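Local coordinates for protein tyrosine--tRNA ligase (Archaeoglobus fulgidus, PDB 2CYB) that binds L-tyrosine and probably activates it with ATP to Tyr-AMP before transferring it to the acceptor end of tRNA(Tyr), at residues 268-271 against 277-280; 239-242 against 248-251; 10-15 against 259-264; 208-213 against 233-238. All coordinates share one frame; numbering follows the deposited sequence.

Contact 1: residues 268-271 against 277-280; sequences VERD and DVEY
Val-268 and Val-278 form an antiparallel, hydrogen-bonded pair: Val-268 N gives a short, nearly linear bond to Val-278 O (2.7 Å), and Val-278 N answers to Val-268 O at 3.1 Å, approaching from above the carbonyl plane. Both side chains lie on the same face of this small sheet. With CG1 set between its own backbone N and carbonyl carbon (chi1 57°), Val-278 brings that methyl to 3.8 Å from Val-268 CB. The same methyl lies 3.6 Å above the guanidinium plane of Arg-270, displaced toward the rim of the group. Past the paired valines, Asp-277 turns its carboxylate back, and OD1 accepts from Arg-270 N at 2.9 Å on the anti side, 17° out of the carboxylate plane. This side-chain bond joins the two arms just beyond the bridge, right before strand 278-280. The guanidinium is fixed from outside the pair: Arg-270 NE bonds to Gly-276 O, and a water at the edge of the group, in its plane, joins NH2 (3.3 Å) to Asp-277 O. A leucine in place of Arg-270 would probably leave Gly-276 O and the water without this donor and lose the flat group against Val-278 CG1. Further along the strand, Val-268 CG2 meets the edge of the Tyr-280 ring at CE1 (3.9 Å), and the ring hydroxyl is held by Asp-289. The pair closes the two-stranded hairpin of 266-268 and 278-280, with Val-268 and Arg-270 against Asp-299 of helix 297-319 and Tyr-280 against helix 283-292.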
loop_
_atom_site.group_PDB
_atom_site.type_symbol
_atom_site.label_atom_id
_atom_site.label_comp_id
_atom_site.label_asym_id
_atom_site.label_seq_id
_atom_site.Cartn_x
_atom_site.Cartn_y
_atom_site.Cartn_z
ATOM N N VAL A 268 33.461 -39.517 5.319
ATOM C CA VAL A 268 34.531 -38.561 5.532
ATOM C C VAL A 268 35.850 -39.306 5.371
ATOM O O VAL A 268 36.300 -39.998 6.286
ATOM C CB VAL A 268 34.452 -37.958 6.941
ATOM C CG1 VAL A 268 35.586 -36.978 7.163
ATOM C CG2 VAL A 268 33.109 -37.268 7.124
ATOM N N GLU A 269 36.461 -39.186 4.198
ATOM C CA GLU A 269 37.732 -39.859 3.957
ATOM C C GLU A 269 38.799 -39.153 4.783
ATOM O O GLU A 269 38.819 -37.918 4.866
ATOM C CB GLU A 269 38.094 -39.806 2.470
ATOM C CG GLU A 269 36.972 -40.252 1.548
ATOM C CD GLU A 269 37.435 -40.504 0.122
ATOM O OE1 GLU A 269 38.323 -39.774 -0.364
ATOM O OE2 GLU A 269 36.895 -41.432 -0.519
ATOM N N ARG A 270 39.677 -39.933 5.407
ATOM C CA ARG A 270 40.739 -39.367 6.231
ATOM C C ARG A 270 41.983 -40.230 6.150
ATOM O O ARG A 270 41.898 -41.417 5.863
ATOM C CB ARG A 270 40.325 -39.306 7.702
ATOM C CG ARG A 270 39.108 -38.469 8.017
ATOM C CD ARG A 270 38.884 -38.407 9.523
ATOM N NE ARG A 270 38.587 -39.722 10.092
ATOM C CZ ARG A 270 38.235 -39.928 11.357
ATOM N NH1 ARG A 270 38.135 -38.905 12.197
ATOM N NH2 ARG A 270 37.970 -41.157 11.782
ATOM N N ASP A 271 43.139 -39.632 6.412
ATOM C CA ASP A 271 44.376 -40.402 6.412
ATOM C C ASP A 271 44.282 -41.329 7.615
ATOM O O ASP A 271 43.570 -41.034 8.582
ATOM C CB ASP A 271 45.598 -39.492 6.574
ATOM C CG ASP A 271 45.839 -38.617 5.370
ATOM O OD1 ASP A 271 45.469 -39.027 4.248
ATOM O OD2 ASP A 271 46.421 -37.524 5.542
ATOM N N ASP A 277 39.028 -43.496 7.012
ATOM C CA ASP A 277 37.702 -43.158 6.517
ATOM C C ASP A 277 36.632 -43.540 7.529
ATOM O O ASP A 277 36.682 -44.609 8.139
ATOM C CB ASP A 277 37.432 -43.864 5.182
ATOM C CG ASP A 277 38.474 -43.537 4.132
ATOM O OD1 ASP A 277 39.237 -42.564 4.331
ATOM O OD2 ASP A 277 38.530 -44.242 3.104
ATOM N N VAL A 278 35.671 -42.647 7.721
ATOM C CA VAL A 278 34.581 -42.895 8.649
ATOM C C VAL A 278 33.294 -42.477 7.960
ATOM O O VAL A 278 33.286 -41.543 7.155
ATOM C CB VAL A 278 34.763 -42.086 9.953
ATOM C CG1 VAL A 278 34.869 -40.596 9.638
ATOM C CG2 VAL A 278 33.608 -42.362 10.899
ATOM N N GLU A 279 32.210 -43.182 8.264
ATOM C CA GLU A 279 30.919 -42.876 7.667
ATOM C C GLU A 279 29.910 -42.509 8.748
ATOM O O GLU A 279 29.858 -43.138 9.811
ATOM C CB GLU A 279 30.410 -44.079 6.868
ATOM C CG GLU A 279 29.100 -43.839 6.134
ATOM C CD GLU A 279 28.621 -45.071 5.383
ATOM O OE1 GLU A 279 28.351 -46.100 6.040
ATOM O OE2 GLU A 279 28.513 -45.013 4.139
ATOM N N TYR A 280 29.115 -41.479 8.481
ATOM C CA TYR A 280 28.101 -41.055 9.433
ATOM C C TYR A 280 26.730 -41.220 8.806
ATOM O O TYR A 280 26.460 -40.686 7.728
ATOM C CB TYR A 280 28.328 -39.605 9.848
ATOM C CG TYR A 280 29.640 -39.404 10.566
ATOM C CD1 TYR A 280 30.770 -38.949 9.884
ATOM C CD2 TYR A 280 29.756 -39.683 11.928
ATOM C CE1 TYR A 280 31.987 -38.778 10.539
ATOM C CE2 TYR A 280 30.969 -39.515 12.596
ATOM C CZ TYR A 280 32.079 -39.062 11.893
ATOM O OH TYR A 280 33.279 -38.896 12.542
HETATM O O HOH W 1 37.324 -44.176 10.689
#

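Contact 2: residues 239-242 against 248-251; sequences AYCP and ENPI
Tyr-240 and Cys-241 meet the start of helix 250-263 with side chains swung opposite their backbone nitrogens (chi1 168° and -174°). The first torsion carries the tyrosine ring out past Glu-248 and Pro-250; the second drives the thiol inward, where SG lies 3.9 Å from Ile-251 CB. Asn-249, at the N-cap, is turned the same way, and its CG comes to 3.9 Å from Cys-241 SG, the amide sliding alongside Pro-242 in the opposite direction. Cut back to an alanine, Asn-249 would probably leave a gap beside Cys-241 SG and an N-cap position without a polar side chain. The two ends of the contact differ in character. Inside, Ala-239 CB touches Ile-251 CD1 (3.7 Å). Outside, Glu-248 OE2 approaches Tyr-240 CE2 at 3.7 Å, carboxylate and ring planes 41° apart, while Pro-242 CD sits 3.4 Å above the centre of the Tyr-240 ring. Cys-241 also reaches Phe-290 of helix 283-292, and Ile-251 packs on Leu-300 and Val-304 of helix 297-319. Pro-250 CD presses on Tyr-240 O at 3.2 Å. That carbonyl oxygen is buried without a hydrogen-bond partner, and the first-turn proline beside it has no N-H to offer. The loop is therefore held to the helix start chiefly by apolar and sulfur packing, at the price of one unsatisfied carbonyl.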
loop_
_atom_site.group_PDB
_atom_site.type_symbol
_atom_site.label_atom_id
_atom_site.label_comp_id
_atom_site.label_asym_id
_atom_site.label_seq_id
_atom_site.Cartn_x
_atom_site.Cartn_y
_atom_site.Cartn_z
ATOM N N ALA A 239 36.108 -21.164 5.560
ATOM C CA ALA A 239 34.920 -20.938 6.372
ATOM C C ALA A 239 35.199 -21.069 7.864
ATOM O O ALA A 239 36.121 -21.770 8.287
ATOM C CB ALA A 239 33.816 -21.910 5.966
ATOM N N TYR A 240 34.390 -20.373 8.651
ATOM C CA TYR A 240 34.481 -20.412 10.100
ATOM C C TYR A 240 33.974 -21.792 10.517
ATOM O O TYR A 240 32.876 -22.199 10.127
ATOM C CB TYR A 240 33.589 -19.318 10.687
ATOM C CG TYR A 240 33.357 -19.401 12.177
ATOM C CD1 TYR A 240 34.414 -19.291 13.078
ATOM C CD2 TYR A 240 32.068 -19.549 12.690
ATOM C CE1 TYR A 240 34.192 -19.323 14.457
ATOM C CE2 TYR A 240 31.836 -19.580 14.062
ATOM C CZ TYR A 240 32.900 -19.465 14.938
ATOM O OH TYR A 240 32.670 -19.482 16.296
ATOM N N CYS A 241 34.772 -22.517 11.294
ATOM C CA CYS A 241 34.386 -23.854 11.737
ATOM C C CYS A 241 35.099 -24.212 13.029
ATOM O O CYS A 241 36.057 -24.986 13.025
ATOM C CB CYS A 241 34.719 -24.888 10.654
ATOM S SG CYS A 241 34.130 -26.577 10.978
ATOM N N PRO A 242 34.639 -23.648 14.155
ATOM C CA PRO A 242 35.221 -23.896 15.478
ATOM C C PRO A 242 35.154 -25.367 15.872
ATOM O O PRO A 242 34.083 -25.975 15.866
ATOM C CB PRO A 242 34.383 -23.008 16.393
ATOM C CG PRO A 242 33.050 -22.979 15.698
ATOM C CD PRO A 242 33.456 -22.778 14.264
ATOM N N GLU A 248 25.742 -22.773 15.058
ATOM C CA GLU A 248 26.287 -21.636 14.327
ATOM C C GLU A 248 27.532 -22.042 13.545
ATOM O O GLU A 248 28.306 -21.187 13.110
ATOM C CB GLU A 248 26.633 -20.481 15.279
ATOM C CG GLU A 248 27.037 -19.189 14.561
ATOM C CD GLU A 248 27.645 -18.145 15.487
ATOM O OE1 GLU A 248 26.965 -17.722 16.447
ATOM O OE2 GLU A 248 28.807 -17.743 15.249
ATOM N N ASN A 249 27.732 -23.348 13.379
ATOM C CA ASN A 249 28.878 -23.838 12.620
ATOM C C ASN A 249 28.398 -24.041 11.190
ATOM O O ASN A 249 27.671 -24.992 10.895
ATOM C CB ASN A 249 29.405 -25.156 13.210
ATOM C CG ASN A 249 30.732 -25.589 12.591
ATOM O OD1 ASN A 249 31.645 -26.032 13.296
ATOM N ND2 ASN A 249 30.840 -25.468 11.272
ATOM N N PRO A 250 28.799 -23.138 10.284
ATOM C CA PRO A 250 28.452 -23.132 8.860
ATOM C C PRO A 250 28.679 -24.449 8.132
ATOM O O PRO A 250 27.879 -24.845 7.288
ATOM C CB PRO A 250 29.336 -22.020 8.296
ATOM C CG PRO A 250 29.502 -21.101 9.456
ATOM C CD PRO A 250 29.741 -22.047 10.588
ATOM N N ILE A 251 29.784 -25.117 8.441
ATOM C CA ILE A 251 30.098 -26.379 7.792
ATOM C C ILE A 251 29.185 -27.491 8.301
ATOM O O ILE A 251 28.663 -28.283 7.512
ATOM C CB ILE A 251 31.582 -26.755 8.018
ATOM C CG1 ILE A 251 32.463 -25.605 7.533
ATOM C CG2 ILE A 251 31.931 -28.034 7.273
ATOM C CD1 ILE A 251 32.182 -25.181 6.097
#

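Contact 3: residues 10-15 against 259-264; sequences ITRNAE and ILPRFG
Pro-261 is the single residue of 259-264 that meets the turn at 10-15, where Arg-12 and Asn-13 receive it. Its close side is small. Pro-261 CB sits over one face of the Arg-12 guanidinium, 3.7 Å from NH1, while CG stands 3.8 Å from Asn-13 ND2, the two side chains crossing at about a right angle. Bent at its third torsion (chi3 68°), the arginine chain carries its flat end across the proline. Beyond these touches the contact is loose: the nearest CA atoms, those of Arg-12 and Pro-261, are 9.0 Å apart, and the three residues all remain partly exposed at the surface. Arg-12 and Asn-13 occupy the corners of a type II turn closed by Ala-14 N to Thr-11 O (3.0 Å), which presents both side chains to the helix. Their polar ends are committed to other partners. Arg-12 NH1 makes a salt bridge with Asp-58 of helix 47-61, and Asn-13 ND2 bonds to Lys-256 O, in the helix before the kink at Pro-261. The proline thus supplies apolar surface to flat polar groups that are themselves anchored, and packing and the Asn-13 bond together join the turn to helix 250-263.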
loop_
_atom_site.group_PDB
_atom_site.type_symbol
_atom_site.label_atom_id
_atom_site.label_comp_id
_atom_site.label_asym_id
_atom_site.label_seq_id
_atom_site.Cartn_x
_atom_site.Cartn_y
_atom_site.Cartn_z
ATOM N N ILE A 10 8.445 -34.258 7.963
ATOM C CA ILE A 10 7.984 -32.890 7.754
ATOM C C ILE A 10 8.667 -31.924 8.704
ATOM O O ILE A 10 9.089 -30.841 8.307
ATOM C CB ILE A 10 6.448 -32.761 7.955
ATOM C CG1 ILE A 10 5.706 -33.491 6.834
ATOM C CG2 ILE A 10 6.045 -31.288 7.964
ATOM C CD1 ILE A 10 4.208 -33.530 7.018
ATOM N N THR A 11 8.797 -32.319 9.961
ATOM C CA THR A 11 9.401 -31.428 10.935
ATOM C C THR A 11 10.912 -31.510 11.028
ATOM O O THR A 11 11.521 -30.758 11.788
ATOM C CB THR A 11 8.812 -31.669 12.322
ATOM O OG1 THR A 11 9.009 -33.037 12.693
ATOM C CG2 THR A 11 7.328 -31.368 12.314
ATOM N N ARG A 12 11.516 -32.412 10.262
ATOM C CA ARG A 12 12.969 -32.562 10.288
ATOM C C ARG A 12 13.634 -31.245 9.915
ATOM O O ARG A 12 13.305 -30.634 8.891
ATOM C CB ARG A 12 13.428 -33.646 9.307
ATOM C CG ARG A 12 14.951 -33.846 9.279
ATOM C CD ARG A 12 15.354 -34.997 8.357
ATOM N NE ARG A 12 15.102 -34.708 6.947
ATOM C CZ ARG A 12 15.184 -35.611 5.973
ATOM N NH1 ARG A 12 14.944 -35.267 4.711
ATOM N NH2 ARG A 12 15.498 -36.868 6.261
ATOM N N ASN A 13 14.564 -30.817 10.760
ATOM C CA ASN A 13 15.301 -29.586 10.541
ATOM C C ASN A 13 14.443 -28.329 10.533
ATOM O O ASN A 13 14.866 -27.287 10.041
ATOM C CB ASN A 13 16.097 -29.677 9.241
ATOM C CG ASN A 13 17.286 -30.622 9.357
ATOM O OD1 ASN A 13 17.790 -30.863 10.454
ATOM N ND2 ASN A 13 17.743 -31.143 8.230
ATOM N N ALA A 14 13.234 -28.429 11.067
ATOM C CA ALA A 14 12.368 -27.261 11.140
ATOM C C ALA A 14 12.652 -26.626 12.487
ATOM O O ALA A 14 12.851 -27.325 13.479
ATOM C CB ALA A 14 10.901 -27.666 11.053
ATOM N N GLU A 15 12.681 -25.303 12.534
ATOM C CA GLU A 15 12.933 -24.625 13.795
ATOM C C GLU A 15 11.646 -24.474 14.596
ATOM O O GLU A 15 11.656 -24.502 15.828
ATOM C CB GLU A 15 13.546 -23.246 13.543
ATOM C CG GLU A 15 13.750 -22.432 14.812
ATOM C CD GLU A 15 14.506 -21.143 14.571
ATOM O OE1 GLU A 15 14.577 -20.316 15.505
ATOM O OE2 GLU A 15 15.030 -20.957 13.453
ATOM N N ILE A 259 23.442 -32.050 2.940
ATOM C CA ILE A 259 24.030 -33.340 2.615
ATOM C C ILE A 259 23.317 -34.567 3.171
ATOM O O ILE A 259 22.909 -35.440 2.404
ATOM C CB ILE A 259 25.513 -33.363 3.027
ATOM C CG1 ILE A 259 26.227 -32.155 2.398
ATOM C CG2 ILE A 259 26.168 -34.656 2.542
ATOM C CD1 ILE A 259 27.614 -31.880 2.964
ATOM N N LEU A 260 23.164 -34.648 4.487
ATOM C CA LEU A 260 22.499 -35.810 5.071
ATOM C C LEU A 260 21.071 -36.018 4.555
ATOM O O LEU A 260 20.683 -37.145 4.241
ATOM C CB LEU A 260 22.527 -35.721 6.599
ATOM C CG LEU A 260 23.913 -36.054 7.164
ATOM C CD1 LEU A 260 24.004 -35.627 8.614
ATOM C CD2 LEU A 260 24.178 -37.552 7.009
ATOM N N PRO A 261 20.269 -34.943 4.457
ATOM C CA PRO A 261 18.898 -35.124 3.959
ATOM C C PRO A 261 18.861 -35.629 2.521
ATOM O O PRO A 261 17.958 -36.368 2.136
ATOM C CB PRO A 261 18.298 -33.726 4.092
ATOM C CG PRO A 261 18.962 -33.213 5.340
ATOM C CD PRO A 261 20.417 -33.626 5.106
ATOM N N ARG A 262 19.853 -35.237 1.730
ATOM C CA ARG A 262 19.901 -35.640 0.335
ATOM C C ARG A 262 20.642 -36.941 0.066
ATOM O O ARG A 262 20.235 -37.717 -0.798
ATOM C CB ARG A 262 20.508 -34.514 -0.506
ATOM C CG ARG A 262 19.574 -33.335 -0.650
ATOM C CD ARG A 262 20.244 -32.120 -1.251
ATOM N NE ARG A 262 19.242 -31.136 -1.646
ATOM C CZ ARG A 262 18.337 -31.345 -2.599
ATOM N NH1 ARG A 262 18.314 -32.499 -3.255
ATOM N NH2 ARG A 262 17.448 -30.405 -2.891
ATOM N N PHE A 263 21.721 -37.192 0.801
ATOM C CA PHE A 263 22.490 -38.413 0.576
ATOM C C PHE A 263 22.215 -39.570 1.526
ATOM O O PHE A 263 22.472 -40.724 1.182
ATOM C CB PHE A 263 23.987 -38.112 0.589
ATOM C CG PHE A 263 24.440 -37.249 -0.553
ATOM C CD1 PHE A 263 24.374 -35.861 -0.465
ATOM C CD2 PHE A 263 24.921 -37.826 -1.725
ATOM C CE1 PHE A 263 24.781 -35.055 -1.530
ATOM C CE2 PHE A 263 25.332 -37.026 -2.800
ATOM C CZ PHE A 263 25.260 -35.639 -2.698
ATOM N N GLY A 264 21.714 -39.275 2.718
ATOM C CA GLY A 264 21.428 -40.338 3.668
ATOM C C GLY A 264 22.564 -40.580 4.643
ATOM O O GLY A 264 22.349 -40.924 5.807
#

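Contact 4: residues 208-213 against 233-238; sequences VGLDGQ and ERKIRK
Leu-210 makes the apolar part of the contact, its side chain pointed at the last turn of helix 229-237. CD1 rests on the aliphatic stem of Lys-235, 3.7 Å from CB and 4.2 Å from CD; the two side chains cross at about a right angle. The other methyl, CD2, approaches Ile-236 CD1 more loosely at 4.4 Å. Ile-223 touches all three side chains and fills in beside them. Just past the helix, Lys-238 lays CD 4.0 Å over the centre of the Arg-234 guanidinium, an aliphatic contact, and its NZ reaches back weakly to Arg-234 O. Charged interactions lie at the far end of Lys-235: the fully extended chain carries NZ away from Leu-210 to a salt bridge with Asp-227 and a hydrogen bond to Tyr-222 O, which probably steadies the stem on which the leucine lies. Hydrogen bonds shape the loop that presents Leu-210. A type I turn runs from Gly-209 to Gly-212, closed by Gly-212 N to Gly-209 O (2.8 Å), and Gly-209 N bonds to Gln-213 O at 2.6 Å. Asp-211 adds an Asx turn: OD1 takes Gln-213 N at 2.8 Å, met nearly end-on to the C-O bond, and also accepts from Asn-221 ND2. The loop leads straight into the KMSKS region that begins at Lys-214. It follows strand 200-204, with Val-208 against Pro-250 and Asp-253 of helix 250-263, and Ile-236 packs on Ile-251 and Ile-254 of that same helix.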
loop_
_atom_site.group_PDB
_atom_site.type_symbol
_atom_site.label_atom_id
_atom_site.label_comp_id
_atom_site.label_asym_id
_atom_site.label_seq_id
_atom_site.Cartn_x
_atom_site.Cartn_y
_atom_site.Cartn_z
ATOM N N VAL A 208 23.475 -19.104 8.976
ATOM C CA VAL A 208 24.500 -18.089 9.166
ATOM C C VAL A 208 25.449 -18.203 7.981
ATOM O O VAL A 208 25.520 -19.250 7.328
ATOM C CB VAL A 208 25.283 -18.303 10.477
ATOM C CG1 VAL A 208 24.316 -18.336 11.647
ATOM C CG2 VAL A 208 26.096 -19.593 10.409
ATOM N N GLY A 209 26.159 -17.122 7.687
ATOM C CA GLY A 209 27.093 -17.138 6.576
ATOM C C GLY A 209 28.345 -17.945 6.875
ATOM O O GLY A 209 28.595 -18.314 8.019
ATOM N N LEU A 210 29.134 -18.207 5.837
ATOM C CA LEU A 210 30.366 -18.985 5.949
ATOM C C LEU A 210 31.372 -18.472 6.979
ATOM O O LEU A 210 32.212 -19.237 7.456
ATOM C CB LEU A 210 31.035 -19.080 4.577
ATOM C CG LEU A 210 30.226 -19.862 3.534
ATOM C CD1 LEU A 210 30.882 -19.753 2.170
ATOM C CD2 LEU A 210 30.112 -21.316 3.969
ATOM N N ASP A 211 31.287 -17.188 7.320
ATOM C CA ASP A 211 32.192 -16.594 8.303
ATOM C C ASP A 211 31.628 -16.634 9.722
ATOM O O ASP A 211 32.244 -16.119 10.653
ATOM C CB ASP A 211 32.506 -15.143 7.931
ATOM C CG ASP A 211 31.256 -14.345 7.611
ATOM O OD1 ASP A 211 30.209 -14.598 8.248
ATOM O OD2 ASP A 211 31.325 -13.461 6.730
ATOM N N GLY A 212 30.452 -17.232 9.885
ATOM C CA GLY A 212 29.855 -17.327 11.207
ATOM C C GLY A 212 28.970 -16.152 11.561
ATOM O O GLY A 212 28.437 -16.075 12.672
ATOM N N GLN A 213 28.818 -15.227 10.621
ATOM C CA GLN A 213 27.981 -14.056 10.836
ATOM C C GLN A 213 26.787 -14.088 9.895
ATOM O O GLN A 213 26.644 -15.011 9.091
ATOM C CB GLN A 213 28.787 -12.777 10.623
ATOM C CG GLN A 213 29.841 -12.536 11.693
ATOM C CD GLN A 213 30.456 -11.151 11.603
ATOM O OE1 GLN A 213 31.057 -10.789 10.593
ATOM N NE2 GLN A 213 30.304 -10.366 12.666
ATOM N N GLU A 233 35.277 -25.169 -3.061
ATOM C CA GLU A 233 36.360 -25.654 -2.218
ATOM C C GLU A 233 37.031 -24.523 -1.465
ATOM O O GLU A 233 37.290 -24.637 -0.268
ATOM C CB GLU A 233 37.384 -26.407 -3.065
ATOM C CG GLU A 233 36.931 -27.802 -3.469
ATOM C CD GLU A 233 37.846 -28.432 -4.502
ATOM O OE1 GLU A 233 39.048 -28.089 -4.516
ATOM O OE2 GLU A 233 37.366 -29.274 -5.292
ATOM N N ARG A 234 37.303 -23.425 -2.166
ATOM C CA ARG A 234 37.943 -22.266 -1.547
ATOM C C ARG A 234 37.111 -21.663 -0.412
ATOM O O ARG A 234 37.634 -21.383 0.666
ATOM C CB ARG A 234 38.216 -21.188 -2.605
ATOM C CG ARG A 234 38.631 -19.860 -2.008
ATOM C CD ARG A 234 38.739 -18.766 -3.055
ATOM N NE ARG A 234 38.685 -17.447 -2.431
ATOM C CZ ARG A 234 37.584 -16.918 -1.903
ATOM N NH1 ARG A 234 37.623 -15.713 -1.347
ATOM N NH2 ARG A 234 36.440 -17.587 -1.947
ATOM N N LYS A 235 35.821 -21.452 -0.659
ATOM C CA LYS A 235 34.932 -20.874 0.352
ATOM C C LYS A 235 34.811 -21.757 1.591
ATOM O O LYS A 235 34.819 -21.257 2.716
ATOM C CB LYS A 235 33.540 -20.628 -0.245
ATOM C CG LYS A 235 33.500 -19.511 -1.285
ATOM C CD LYS A 235 32.077 -19.301 -1.806
ATOM C CE LYS A 235 31.987 -18.113 -2.755
ATOM N NZ LYS A 235 30.591 -17.905 -3.246
ATOM N N ILE A 236 34.695 -23.067 1.385
ATOM C CA ILE A 236 34.593 -23.996 2.509
ATOM C C ILE A 236 35.917 -24.009 3.269
ATOM O O ILE A 236 35.938 -23.945 4.499
ATOM C CB ILE A 236 34.252 -25.435 2.030
ATOM C CG1 ILE A 236 32.829 -25.475 1.465
ATOM C CG2 ILE A 236 34.359 -26.423 3.190
ATOM C CD1 ILE A 236 31.756 -25.114 2.474
ATOM N N ARG A 237 37.022 -24.070 2.531
ATOM C CA ARG A 237 38.341 -24.080 3.149
ATOM C C ARG A 237 38.540 -22.947 4.153
ATOM O O ARG A 237 39.048 -23.172 5.250
ATOM C CB ARG A 237 39.430 -24.028 2.067
ATOM C CG ARG A 237 40.851 -23.837 2.594
ATOM C CD ARG A 237 41.880 -24.522 1.692
ATOM N NE ARG A 237 41.614 -24.317 0.269
ATOM C CZ ARG A 237 41.648 -23.136 -0.345
ATOM N NH1 ARG A 237 41.390 -23.060 -1.645
ATOM N NH2 ARG A 237 41.942 -22.033 0.332
ATOM N N LYS A 238 38.132 -21.730 3.803
ATOM C CA LYS A 238 38.319 -20.614 4.723
ATOM C C LYS A 238 37.117 -20.307 5.607
ATOM O O LYS A 238 37.108 -19.318 6.340
ATOM C CB LYS A 238 38.734 -19.356 3.953
ATOM C CG LYS A 238 37.915 -19.073 2.711
ATOM C CD LYS A 238 38.445 -17.848 1.968
ATOM C CE LYS A 238 39.921 -17.998 1.620
ATOM N NZ LYS A 238 40.191 -19.257 0.869
#

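Contacts 2 and 4 lie close together, their centres 7 Å apart: Tyr-240 N and Leu-210 O, at 2.7 Å, are a probable hydrogen bond, and Pro-250 CG packs 3.3 Å from Gly-209 O. Helix 250-263 connects contact 2 at its start with contact 3 near its end, although their nearest atoms stay about 6 Å apart. Contact 3 in turn meets the hairpin of contact 1 through Leu-260 CD2 and Tyr-280 O, 3.9 Å apart. Contacts 2 and 4 fall within the long run of chain between the two halves of contact 3. Contact 4 comes nearest a functional site, the Lys-235 side chain being about 11 Å from that of Ser-217, a predicted ATP-binding residue; contacts 1, 2 and 3 lie away from the known binding sites.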